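PDB 3MSZ: glutaredoxin 1 from Francisella tularensis subsp. tularensis, which probably reduces protein disulfides as a small glutaredoxin-family redox protein, and binds glutathione. Local coordinates for residues D47-S52 against F57-V62; V18-W23 against P63-D68. All coordinates share one frame; numbering follows the deposited sequence.

Overall arrangement
Both contacts belong to one thioredoxin-type fold, a four-stranded mixed sheet with helices packed on it, and their centres lie about 16 Å apart. Contact 1 joins the C-terminal part of helix 39-50 to the loop that follows it, at the surface; contact 2 brings helix 15-26 against strand 64-67, near the centre of the chain. Along the chain the order is 18-23, 47-52, 57-62, 63-68, so contact 1 is a short return closed within the long excursion that contact 2 spans. Segment 57-62 runs straight into 63-68, and I59 CG2 packs on Q64. The joint between them, T61 to P63, lines the glutathione pocket, next to the C14-C17 pair.

Contact 1 (D47-S52 against F57-V62); sequences DEMNQS and FPISTV. With GSH (glutathione), chain D; CAC (cacodylate ion), chain C.
The side chain of N50, in the C-terminal part of helix 39-50, reaches across to the backbone of I59 in the loop that leads, through the cis-proline P63, to strand 64-67 of this thioredoxin-type fold. With CG anti to the carbonyl carbon (chi1 -69°), the chain of N50 leaves the helix toward the loop. Its CB makes no close contact there; CG comes next, 3.5 Å from I59 N; then the amide divides. OD1 accepts the N-H of I59 at 2.7 Å from I59 N, a bond of 159° at the hydrogen, with the donor tilted somewhat from the carbonyl plane of the amide. ND2 gives a straighter bond to I59 O, 3.0 Å away and lying nearly in the amide plane of N50, and enters on a lone pair of that carbonyl. The backbone N-H and C=O of I59 are thus both bonded by one side-chain amide, and the pair of bonds sets its rotation and which end is oxygen. OD1 also packs at 3.4 Å from I59 CG1.

Beside this polar pairing, I59 CD1 lies 3.8 Å from M49 CB, while the selenium end of M49, a selenomethionine, leads away to F66. I59 also packs on F45 and Y46 of the same helix. The carbonyl O of M49 accepts from both S52 N and S52 OG. At the other end of 57-62, T61 CB lies 3.8 Å from the glutathione sulfur SG2, and V62 N donates to O2 of a cacodylate, probably from the crystallisation liquor, at 3.0 Å.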
loop_
_atom_site.group_PDB
_atom_site.type_symbol
_atom_site.label_atom_id
_atom_site.label_comp_id
_atom_site.label_asym_id
_atom_site.label_seq_id
_atom_site.Cartn_x
_atom_site.Cartn_y
_atom_site.Cartn_z
ATOM N N ASP A 47 4.826 -9.845 -9.578
ATOM C CA ASP A 47 4.372 -11.053 -10.257
ATOM C C ASP A 47 3.719 -12.010 -9.247
ATOM O O ASP A 47 2.670 -12.608 -9.518
ATOM C CB ASP A 47 5.537 -11.707 -11.020
ATOM C CG ASP A 47 6.095 -10.814 -12.146
ATOM O OD1 ASP A 47 5.752 -9.602 -12.228
ATOM O OD2 ASP A 47 6.895 -11.334 -12.959
ATOM N N GLU A 48 4.318 -12.115 -8.062
ATOM C CA GLU A 48 3.754 -12.890 -6.984
ATOM C C GLU A 48 2.352 -12.396 -6.579
ATOM O O GLU A 48 1.412 -13.159 -6.556
ATOM C CB GLU A 48 4.663 -12.810 -5.788
ATOM C CG GLU A 48 5.925 -13.590 -5.952
ATOM C CD GLU A 48 6.738 -13.638 -4.663
ATOM O OE1 GLU A 48 6.551 -12.736 -3.802
ATOM O OE2 GLU A 48 7.556 -14.579 -4.522
HETATM N N MSE A 49 2.228 -11.122 -6.251
HETATM C CA MSE A 49 0.917 -10.558 -5.901
HETATM C C MSE A 49 -0.109 -10.720 -7.027
HETATM O O MSE A 49 -1.265 -11.025 -6.751
HETATM C CB MSE A 49 1.048 -9.060 -5.559
HETATM C CG MSE A 49 1.643 -8.753 -4.188
HETATM SE SE MSE A 49 0.630 -9.487 -2.682
HETATM C CE MSE A 49 1.489 -11.252 -2.604
ATOM N N ASN A 50 0.306 -10.488 -8.282
ATOM C CA ASN A 50 -0.621 -10.537 -9.427
ATOM C C ASN A 50 -1.165 -11.939 -9.701
ATOM O O ASN A 50 -2.141 -12.094 -10.435
ATOM C CB ASN A 50 -0.034 -9.934 -10.716
ATOM C CG ASN A 50 0.137 -8.426 -10.602
ATOM O OD1 ASN A 50 -0.552 -7.793 -9.796
ATOM N ND2 ASN A 50 1.058 -7.851 -11.371
ATOM N N GLN A 51 -0.585 -12.936 -9.050
ATOM C CA GLN A 51 -1.089 -14.295 -9.139
ATOM C C GLN A 51 -1.522 -14.870 -7.794
ATOM O O GLN A 51 -1.639 -16.100 -7.645
ATOM C CB GLN A 51 -0.000 -15.188 -9.713
ATOM C CG GLN A 51 0.471 -14.773 -11.060
ATOM C CD GLN A 51 1.438 -15.799 -11.605
ATOM O OE1 GLN A 51 2.645 -15.539 -11.750
ATOM N NE2 GLN A 51 0.915 -16.987 -11.887
ATOM N N SER A 52 -1.752 -14.009 -6.804
ATOM C CA SER A 52 -1.980 -14.498 -5.450
ATOM C C SER A 52 -3.465 -14.567 -5.148
ATOM O O SER A 52 -3.871 -15.174 -4.167
ATOM C CB SER A 52 -1.359 -13.517 -4.454
ATOM O OG SER A 52 -2.056 -12.259 -4.539
ATOM N N PHE A 57 -6.492 -5.369 -8.843
ATOM C CA PHE A 57 -6.050 -5.023 -10.167
ATOM C C PHE A 57 -4.562 -5.433 -10.273
ATOM O O PHE A 57 -3.908 -5.680 -9.268
ATOM C CB PHE A 57 -6.294 -3.529 -10.474
ATOM C CG PHE A 57 -5.582 -2.574 -9.533
ATOM C CD1 PHE A 57 -6.285 -1.920 -8.506
ATOM C CD2 PHE A 57 -4.214 -2.313 -9.684
ATOM C CE1 PHE A 57 -5.627 -1.022 -7.628
ATOM C CE2 PHE A 57 -3.552 -1.401 -8.835
ATOM C CZ PHE A 57 -4.249 -0.759 -7.798
ATOM N N PRO A 58 -4.037 -5.540 -11.492
ATOM C CA PRO A 58 -2.650 -6.022 -11.608
ATOM C C PRO A 58 -1.704 -4.912 -11.239
ATOM O O PRO A 58 -1.810 -3.837 -11.833
ATOM C CB PRO A 58 -2.531 -6.387 -13.100
ATOM C CG PRO A 58 -3.506 -5.492 -13.776
ATOM C CD PRO A 58 -4.663 -5.287 -12.802
ATOM N N ILE A 59 -0.835 -5.129 -10.252
ATOM C CA ILE A 59 -0.017 -4.030 -9.741
ATOM C C ILE A 59 1.317 -3.946 -10.469
ATOM O O ILE A 59 1.851 -4.962 -10.921
ATOM C CB ILE A 59 0.240 -4.147 -8.210
ATOM C CG1 ILE A 59 1.040 -5.431 -7.881
ATOM C CG2 ILE A 59 -1.089 -4.131 -7.429
ATOM C CD1 ILE A 59 1.637 -5.452 -6.409
ATOM N N SER A 60 1.866 -2.740 -10.568
ATOM C CA SER A 60 3.158 -2.576 -11.218
ATOM C C SER A 60 3.839 -1.306 -10.735
ATOM O O SER A 60 4.799 -0.841 -11.340
ATOM C CB SER A 60 2.985 -2.512 -12.745
ATOM O OG SER A 60 2.306 -1.328 -13.091
ATOM N N THR A 61 3.334 -0.754 -9.639
ATOM C CA THR A 61 3.933 0.413 -9.007
ATOM C C THR A 61 3.832 0.261 -7.487
ATOM O O THR A 61 3.116 -0.611 -6.970
ATOM C CB THR A 61 3.193 1.711 -9.424
ATOM O OG1 THR A 61 1.865 1.717 -8.874
ATOM C CG2 THR A 61 3.092 1.800 -10.955
ATOM N N VAL A 62 4.556 1.111 -6.768
ATOM C CA VAL A 62 4.330 1.281 -5.333
ATOM C C VAL A 62 3.955 2.736 -5.140
ATOM O O VAL A 62 4.255 3.554 -5.989
ATOM C CB VAL A 62 5.572 0.936 -4.493
ATOM C CG1 VAL A 62 5.739 -0.587 -4.417
ATOM C CG2 VAL A 62 6.810 1.602 -5.113
HETATM N N1 GSH D . -3.258 6.329 -12.903
HETATM C CA1 GSH D . -2.457 6.161 -11.703
HETATM C C1 GSH D . -1.312 5.184 -11.854
HETATM O O11 GSH D . -1.516 4.021 -12.281
HETATM O O12 GSH D . -0.137 5.530 -11.534
HETATM C CB1 GSH D . -1.798 7.462 -11.269
HETATM C CG1 GSH D . -1.177 7.006 -9.948
HETATM C CD1 GSH D . -0.621 8.114 -9.149
HETATM O OE1 GSH D . -1.375 9.294 -8.946
HETATM N N2 GSH D . 0.582 7.806 -8.682
HETATM C CA2 GSH D . 0.773 6.452 -8.227
HETATM C C2 GSH D . -0.088 6.148 -7.050
HETATM O O2 GSH D . 0.365 5.241 -6.047
HETATM C CB2 GSH D . 2.219 6.273 -7.825
HETATM S SG2 GSH D . 3.187 5.548 -9.169
HETATM N N3 GSH D . -1.274 6.795 -7.021
HETATM C CA3 GSH D . -2.499 6.038 -6.950
HETATM C C3 GSH D . -2.584 4.901 -7.972
HETATM O O31 GSH D . -1.845 4.809 -8.982
HETATM O O32 GSH D . -3.409 3.987 -7.845
HETATM AS AS CAC C . 7.768 3.069 -9.339
HETATM O O1 CAC C . 8.146 4.593 -8.596
HETATM O O2 CAC C . 6.241 2.609 -8.683
HETATM C C1 CAC C . 7.626 3.265 -11.289
HETATM C C2 CAC C . 9.098 1.710 -8.880
#

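Contact 2 (V18-W23 against P63-D68); sequences VWAKQW and PQIFID
The ring of P63 meets the helix at its CG corner, 4.2 Å from A20 CB, and the same ring also touches Y16 and C17 of helix 15-26 and the bound glutathione. The peptide bond before P63 is cis, as in the cis-proline that thioredoxin-fold proteins keep beside the CxxC motif; C14 and C17, around the start of this helix, are separate thiols here and form a disulfide in a structure of this protein. The W19 ring leads away and meets that of Y16 edge-to-face, and the W23 indole packs on helices 75-80 and 82-85 without reaching 63-68.

I65 sends its CD1 to 3.9 Å from the same A20 methyl. CG1 stands anti to the carbonyl carbon (chi1 -60°) and the chain then extends (chi2 159°), which carries CD1 out to the helix. The A20 methyl therefore meets both P63, just before strand 64-67, and I65 within it, two residues apart and both pointing toward the helix, while F75 touches A20 and L78 and F24 pack on I65. No hydrogen bond crosses between 18-23 and 63-68: helix and strand are held here by buried apolar contacts alone, whose fit depends on shape.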
loop_
_atom_site.group_PDB
_atom_site.type_symbol
_atom_site.label_atom_id
_atom_site.label_comp_id
_atom_site.label_asym_id
_atom_site.label_seq_id
_atom_site.Cartn_x
_atom_site.Cartn_y
_atom_site.Cartn_z
ATOM N N VAL A 18 5.630 8.138 0.394
ATOM C CA VAL A 18 5.704 9.032 1.574
ATOM C C VAL A 18 4.316 9.680 1.799
ATOM O O VAL A 18 3.874 9.792 2.933
ATOM C CB VAL A 18 6.868 10.087 1.430
ATOM C CG1 VAL A 18 6.773 11.248 2.485
ATOM C CG2 VAL A 18 8.199 9.394 1.563
ATOM N N TRP A 19 3.618 10.079 0.718
ATOM C CA TRP A 19 2.280 10.661 0.896
ATOM C C TRP A 19 1.335 9.664 1.559
ATOM O O TRP A 19 0.490 10.036 2.354
ATOM C CB TRP A 19 1.654 11.148 -0.416
ATOM C CG TRP A 19 2.524 12.086 -1.191
ATOM C CD1 TRP A 19 2.641 12.156 -2.553
ATOM C CD2 TRP A 19 3.431 13.062 -0.656
ATOM N NE1 TRP A 19 3.565 13.125 -2.900
ATOM C CE2 TRP A 19 4.041 13.713 -1.753
ATOM C CE3 TRP A 19 3.755 13.488 0.645
ATOM C CZ2 TRP A 19 4.985 14.741 -1.590
ATOM C CZ3 TRP A 19 4.692 14.515 0.798
ATOM C CH2 TRP A 19 5.300 15.111 -0.313
ATOM N N ALA A 20 1.469 8.400 1.215
ATOM C CA ALA A 20 0.585 7.391 1.779
ATOM C C ALA A 20 0.846 7.215 3.258
ATOM O O ALA A 20 -0.096 7.161 4.082
ATOM C CB ALA A 20 0.775 6.017 1.020
ATOM N N LYS A 21 2.120 7.060 3.609
ATOM C CA LYS A 21 2.520 6.909 5.029
ATOM C C LYS A 21 2.121 8.132 5.842
ATOM O O LYS A 21 1.595 8.019 6.948
ATOM C CB LYS A 21 4.025 6.677 5.141
ATOM C CG LYS A 21 4.452 5.322 4.588
ATOM C CD LYS A 21 5.941 5.054 4.798
ATOM C CE LYS A 21 6.762 5.685 3.679
ATOM N NZ LYS A 21 8.228 5.412 3.835
ATOM N N GLN A 22 2.397 9.307 5.289
ATOM C CA GLN A 22 2.033 10.556 5.940
ATOM C C GLN A 22 0.541 10.622 6.239
ATOM O O GLN A 22 0.130 11.118 7.292
ATOM C CB GLN A 22 2.400 11.722 5.032
ATOM C CG GLN A 22 1.996 13.045 5.593
ATOM C CD GLN A 22 2.402 14.202 4.667
ATOM O OE1 GLN A 22 3.352 14.927 4.942
ATOM N NE2 GLN A 22 1.683 14.354 3.567
ATOM N N TRP A 23 -0.276 10.117 5.316
ATOM C CA TRP A 23 -1.715 10.100 5.549
ATOM C C TRP A 23 -2.076 9.250 6.779
ATOM O O TRP A 23 -2.886 9.651 7.627
ATOM C CB TRP A 23 -2.478 9.593 4.313
ATOM C CG TRP A 23 -3.978 9.741 4.459
ATOM C CD1 TRP A 23 -4.731 10.856 4.151
ATOM C CD2 TRP A 23 -4.900 8.774 4.994
ATOM N NE1 TRP A 23 -6.057 10.627 4.448
ATOM C CE2 TRP A 23 -6.195 9.360 4.956
ATOM C CE3 TRP A 23 -4.763 7.477 5.495
ATOM C CZ2 TRP A 23 -7.355 8.678 5.392
ATOM C CZ3 TRP A 23 -5.928 6.797 5.938
ATOM C CH2 TRP A 23 -7.199 7.410 5.886
ATOM N N PRO A 63 3.281 3.058 -4.028
ATOM C CA PRO A 63 2.930 2.132 -2.946
ATOM C C PRO A 63 1.756 1.196 -3.297
ATOM O O PRO A 63 0.948 1.501 -4.176
ATOM C CB PRO A 63 2.508 3.087 -1.817
ATOM C CG PRO A 63 1.868 4.202 -2.569
ATOM C CD PRO A 63 2.699 4.399 -3.806
ATOM N N GLN A 64 1.689 0.068 -2.590
ATOM C CA GLN A 64 0.508 -0.798 -2.561
ATOM C C GLN A 64 0.081 -0.954 -1.107
ATOM O O GLN A 64 0.861 -1.380 -0.240
ATOM C CB GLN A 64 0.757 -2.180 -3.209
ATOM C CG GLN A 64 1.053 -2.116 -4.738
ATOM C CD GLN A 64 -0.045 -1.426 -5.569
ATOM O OE1 GLN A 64 0.230 -0.796 -6.604
ATOM N NE2 GLN A 64 -1.280 -1.528 -5.114
ATOM N N ILE A 65 -1.184 -0.626 -0.857
ATOM C CA ILE A 65 -1.721 -0.581 0.485
ATOM C C ILE A 65 -2.785 -1.665 0.696
ATOM O O ILE A 65 -3.710 -1.812 -0.117
ATOM C CB ILE A 65 -2.359 0.804 0.725
ATOM C CG1 ILE A 65 -1.291 1.894 0.560
ATOM C CG2 ILE A 65 -3.047 0.851 2.108
ATOM C CD1 ILE A 65 -1.856 3.260 0.276
ATOM N N PHE A 66 -2.627 -2.446 1.762
ATOM C CA PHE A 66 -3.646 -3.417 2.155
ATOM C C PHE A 66 -4.190 -3.066 3.541
ATOM O O PHE A 66 -3.441 -2.713 4.453
ATOM C CB PHE A 66 -3.087 -4.835 2.160
ATOM C CG PHE A 66 -2.535 -5.276 0.834
ATOM C CD1 PHE A 66 -3.236 -6.152 0.027
ATOM C CD2 PHE A 66 -1.304 -4.807 0.392
ATOM C CE1 PHE A 66 -2.714 -6.568 -1.221
ATOM C CE2 PHE A 66 -0.775 -5.229 -0.834
ATOM C CZ PHE A 66 -1.484 -6.105 -1.633
ATOM N N ILE A 67 -5.504 -3.136 3.686
ATOM C CA ILE A 67 -6.128 -2.859 4.967
ATOM C C ILE A 67 -7.027 -4.030 5.332
ATOM O O ILE A 67 -7.945 -4.382 4.571
ATOM C CB ILE A 67 -6.930 -1.583 4.909
ATOM C CG1 ILE A 67 -6.003 -0.429 4.501
ATOM C CG2 ILE A 67 -7.631 -1.345 6.247
ATOM C CD1 ILE A 67 -6.681 0.904 4.342
ATOM N N ASP A 68 -6.743 -4.621 6.493
ATOM C CA ASP A 68 -7.381 -5.863 6.937
ATOM C C ASP A 68 -7.399 -6.887 5.797
ATOM O O ASP A 68 -8.415 -7.547 5.560
ATOM C CB ASP A 68 -8.799 -5.606 7.488
ATOM C CG ASP A 68 -8.792 -4.726 8.754
ATOM O OD1 ASP A 68 -9.707 -3.879 8.906
ATOM O OD2 ASP A 68 -7.860 -4.869 9.588
#